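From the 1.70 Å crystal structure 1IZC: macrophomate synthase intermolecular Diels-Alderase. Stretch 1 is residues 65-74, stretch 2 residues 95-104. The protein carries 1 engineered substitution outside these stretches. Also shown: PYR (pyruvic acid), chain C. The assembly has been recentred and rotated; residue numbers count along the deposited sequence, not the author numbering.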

# COMPACT_ATOMS: atom_id res chain seq x y z
N ASP A 65 -15.67 -18.29 -16.21
CA ASP A 65 -14.90 -18.59 -17.41
C ASP A 65 -13.90 -17.47 -17.68
O ASP A 65 -12.91 -17.66 -18.37
CB ASP A 65 -15.84 -18.77 -18.62
CG ASP A 65 -16.74 -19.99 -18.48
OD1 ASP A 65 -16.32 -20.97 -17.83
OD2 ASP A 65 -17.87 -19.97 -19.03
N PHE A 66 -14.18 -16.29 -17.13
CA PHE A 66 -13.26 -15.16 -17.25
C PHE A 66 -13.55 -14.10 -16.21
O PHE A 66 -14.66 -14.03 -15.67
CB PHE A 66 -13.33 -14.51 -18.66
CG PHE A 66 -14.64 -13.80 -18.96
CD1 PHE A 66 -14.88 -12.50 -18.52
CD2 PHE A 66 -15.62 -14.43 -19.73
CE1 PHE A 66 -16.07 -11.84 -18.83
CE2 PHE A 66 -16.82 -13.79 -20.05
CZ PHE A 66 -17.05 -12.49 -19.60
N VAL A 67 -12.54 -13.29 -15.90
CA VAL A 67 -12.70 -12.16 -15.00
C VAL A 67 -12.36 -11.00 -15.92
O VAL A 67 -11.30 -11.00 -16.55
CB VAL A 67 -11.69 -12.19 -13.82
CG1 VAL A 67 -11.85 -10.90 -12.99
CG2 VAL A 67 -11.95 -13.41 -12.94
N TRP A 68 -13.28 -10.06 -16.04
CA TRP A 68 -13.14 -8.89 -16.90
C TRP A 68 -12.74 -7.73 -15.99
O TRP A 68 -13.56 -7.21 -15.24
CB TRP A 68 -14.50 -8.63 -17.55
CG TRP A 68 -14.55 -7.66 -18.66
CD1 TRP A 68 -14.39 -7.92 -19.99
CD2 TRP A 68 -14.87 -6.27 -18.56
NE1 TRP A 68 -14.60 -6.78 -20.73
CE2 TRP A 68 -14.89 -5.75 -19.88
CE3 TRP A 68 -15.15 -5.41 -17.49
CZ2 TRP A 68 -15.18 -4.40 -20.15
CZ3 TRP A 68 -15.44 -4.07 -17.76
CH2 TRP A 68 -15.45 -3.58 -19.08
N ILE A 69 -11.48 -7.32 -16.07
CA ILE A 69 -10.99 -6.23 -15.22
C ILE A 69 -11.03 -4.91 -15.97
O ILE A 69 -10.48 -4.79 -17.06
CB ILE A 69 -9.55 -6.52 -14.75
CG1 ILE A 69 -9.51 -7.89 -14.05
CG2 ILE A 69 -9.06 -5.41 -13.82
CD1 ILE A 69 -8.12 -8.32 -13.60
N ASP A 70 -11.69 -3.92 -15.38
CA ASP A 70 -11.82 -2.61 -16.02
C ASP A 70 -10.77 -1.63 -15.51
O ASP A 70 -10.85 -1.14 -14.38
CB ASP A 70 -13.22 -2.06 -15.79
CG ASP A 70 -13.45 -0.73 -16.48
OD1 ASP A 70 -12.62 -0.35 -17.33
OD2 ASP A 70 -14.47 -0.08 -16.19
N VAL A 71 -9.78 -1.34 -16.35
CA VAL A 71 -8.75 -0.41 -15.98
C VAL A 71 -9.08 0.96 -16.55
O VAL A 71 -8.49 1.96 -16.15
CB VAL A 71 -7.36 -0.88 -16.48
CG1 VAL A 71 -6.28 0.09 -16.06
CG2 VAL A 71 -7.06 -2.24 -15.91
N GLU A 72 -10.02 1.04 -17.49
CA GLU A 72 -10.36 2.36 -18.00
C GLU A 72 -10.98 3.16 -16.87
O GLU A 72 -10.64 4.33 -16.67
CB GLU A 72 -11.35 2.32 -19.17
CG GLU A 72 -11.71 3.75 -19.63
CD GLU A 72 -12.79 3.82 -20.71
OE1 GLU A 72 -13.63 2.89 -20.80
OE2 GLU A 72 -12.80 4.82 -21.45
N HIS A 73 -11.88 2.53 -16.12
CA HIS A 73 -12.56 3.21 -15.03
C HIS A 73 -12.36 2.61 -13.64
O HIS A 73 -12.84 3.17 -12.65
CB HIS A 73 -14.05 3.30 -15.34
CG HIS A 73 -14.36 4.21 -16.49
ND1 HIS A 73 -14.13 5.57 -16.44
CD2 HIS A 73 -14.90 3.96 -17.70
CE1 HIS A 73 -14.51 6.12 -17.58
NE2 HIS A 73 -14.98 5.17 -18.36
N GLY A 74 -11.70 1.46 -13.57
CA GLY A 74 -11.42 0.83 -12.29
C GLY A 74 -10.16 1.45 -11.72
O GLY A 74 -9.17 1.64 -12.43
N ARG A 95 -8.64 -21.83 -14.68
CA ARG A 95 -9.97 -21.90 -15.29
C ARG A 95 -10.52 -20.55 -15.72
O ARG A 95 -11.30 -20.47 -16.69
CB ARG A 95 -10.95 -22.58 -14.33
CG ARG A 95 -12.37 -22.65 -14.86
CD ARG A 95 -13.18 -23.67 -14.08
NE ARG A 95 -14.62 -23.51 -14.27
CZ ARG A 95 -15.52 -24.27 -13.65
NH1 ARG A 95 -15.11 -25.22 -12.81
NH2 ARG A 95 -16.81 -24.07 -13.85
N SER A 96 -10.11 -19.48 -15.04
CA SER A 96 -10.60 -18.14 -15.37
C SER A 96 -9.64 -17.33 -16.21
O SER A 96 -8.60 -16.87 -15.73
CB SER A 96 -10.89 -17.35 -14.09
OG SER A 96 -11.74 -18.10 -13.23
N LEU A 97 -9.99 -17.12 -17.47
CA LEU A 97 -9.14 -16.31 -18.34
C LEU A 97 -9.33 -14.85 -17.93
O LEU A 97 -10.35 -14.50 -17.33
CB LEU A 97 -9.56 -16.51 -19.80
CG LEU A 97 -9.43 -17.97 -20.22
CD1 LEU A 97 -9.90 -18.12 -21.65
CD2 LEU A 97 -7.97 -18.42 -20.06
N VAL A 98 -8.36 -14.00 -18.25
CA VAL A 98 -8.48 -12.60 -17.87
C VAL A 98 -8.58 -11.68 -19.07
O VAL A 98 -7.76 -11.75 -19.99
CB VAL A 98 -7.28 -12.14 -17.00
CG1 VAL A 98 -7.41 -10.65 -16.67
CG2 VAL A 98 -7.21 -12.96 -15.73
N ILE A 99 -9.60 -10.83 -19.06
CA ILE A 99 -9.82 -9.84 -20.12
C ILE A 99 -9.70 -8.50 -19.43
O ILE A 99 -10.25 -8.30 -18.32
CB ILE A 99 -11.22 -9.99 -20.74
CG1 ILE A 99 -11.32 -11.36 -21.42
CG2 ILE A 99 -11.47 -8.87 -21.75
CD1 ILE A 99 -12.76 -11.78 -21.74
N VAL A 100 -8.99 -7.56 -20.05
CA VAL A 100 -8.80 -6.27 -19.43
C VAL A 100 -9.22 -5.16 -20.37
O VAL A 100 -8.81 -5.14 -21.53
CB VAL A 100 -7.31 -6.02 -19.06
CG1 VAL A 100 -7.16 -4.63 -18.44
CG2 VAL A 100 -6.84 -7.08 -18.08
N ARG A 101 -10.09 -4.28 -19.89
CA ARG A 101 -10.45 -3.13 -20.71
C ARG A 101 -9.49 -2.05 -20.25
O ARG A 101 -9.48 -1.65 -19.08
CB ARG A 101 -11.87 -2.63 -20.50
CG ARG A 101 -11.98 -1.26 -21.15
CD ARG A 101 -13.34 -0.77 -21.28
NE ARG A 101 -13.94 -0.39 -20.01
CZ ARG A 101 -15.19 0.01 -19.93
NH1 ARG A 101 -15.92 0.05 -21.03
NH2 ARG A 101 -15.73 0.34 -18.76
N VAL A 102 -8.68 -1.56 -21.17
CA VAL A 102 -7.67 -0.58 -20.86
C VAL A 102 -8.05 0.83 -21.27
O VAL A 102 -8.98 1.03 -22.04
CB VAL A 102 -6.35 -0.92 -21.60
CG1 VAL A 102 -5.86 -2.30 -21.17
CG2 VAL A 102 -6.58 -0.89 -23.12
N PRO A 103 -7.36 1.83 -20.70
CA PRO A 103 -7.65 3.22 -21.07
C PRO A 103 -7.22 3.27 -22.54
O PRO A 103 -6.22 2.67 -22.90
CB PRO A 103 -6.71 4.03 -20.18
CG PRO A 103 -6.46 3.12 -19.00
CD PRO A 103 -6.37 1.75 -19.61
N LYS A 104 -7.94 4.00 -23.38
CA LYS A 104 -7.61 4.03 -24.80
C LYS A 104 -6.18 4.42 -25.23
O LYS A 104 -5.68 3.92 -26.25
CB LYS A 104 -8.61 4.91 -25.55
CG LYS A 104 -8.53 4.70 -27.06
CD LYS A 104 -9.50 5.60 -27.78
CE LYS A 104 -9.77 5.10 -29.19
NZ LYS A 104 -10.58 6.15 -29.89
C PYR C . -20.48 1.78 -21.92
O PYR C . -20.10 2.94 -22.17
OXT PYR C . -21.68 1.42 -21.87
CA PYR C . -19.34 0.82 -21.69
O3 PYR C . -18.14 1.15 -21.74
CB PYR C . -19.75 -0.56 -21.41
O HOH W 1 -10.17 5.47 -22.45

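The guanidinium of R101 has E72 over one face, W68 over the opposite face, and D70 and the bound pyruvate at its edge. In its plane, R101 NE and NH2 donate to D70 OD1 (3.0 Å) and D70 OD2 (2.9 Å), a two-pronged salt bridge, while R101 NH1 donates to PYR O3 at 2.6 Å. Over one face lies the carboxylate of E72, with OE1 3.4 Å from R101 NE; the oxygen sits well out of plane, so this second salt bridge is a matter of charge alone. The opposite face meets the W68 indole, CH2 lying 3.6 Å from R101 NE. An extended chain bent only at chi3 (p) lets R101 reach this site, and arginine suits it because its planar, delocalised charge leaves flat faces that can lie against an aromatic ring or a carboxylate, while its N-H groups point outward in the plane.

The pocket rests on two neighbouring parallel strands, 66-70 and 97-101. Their ladder alternates: L97 N donates to D65 O (3.1 Å), V67 N to L97 O (2.9 Å), I99 N to V67 O (3.0 Å), I69 N to I99 O (2.7 Å) and R101 N to I69 O (2.9 Å). Beyond the strand, V71 N continues the pattern to R101 O at 2.8 Å. D70 OD1 also accepts from H73 N (3.2 Å), tying the acid to the turn that follows.

F66, W68, L97 and I99 share the sheet face of the D70-R101 pair. There I99 contacts both aromatics: its CD1 lies over the F66 ring, 4.2 Å from the centroid, and its CG2 is 3.5 Å from W68 CD1. The other face is wholly aliphatic, with V67, I69, V98 and V100 buried; I69 CD1 packs 3.9 Å from V98 CG1. V71 extends this packing, its CG2 3.5 Å from V100 CG1 and its CG1 3.9 Å from P103 CD.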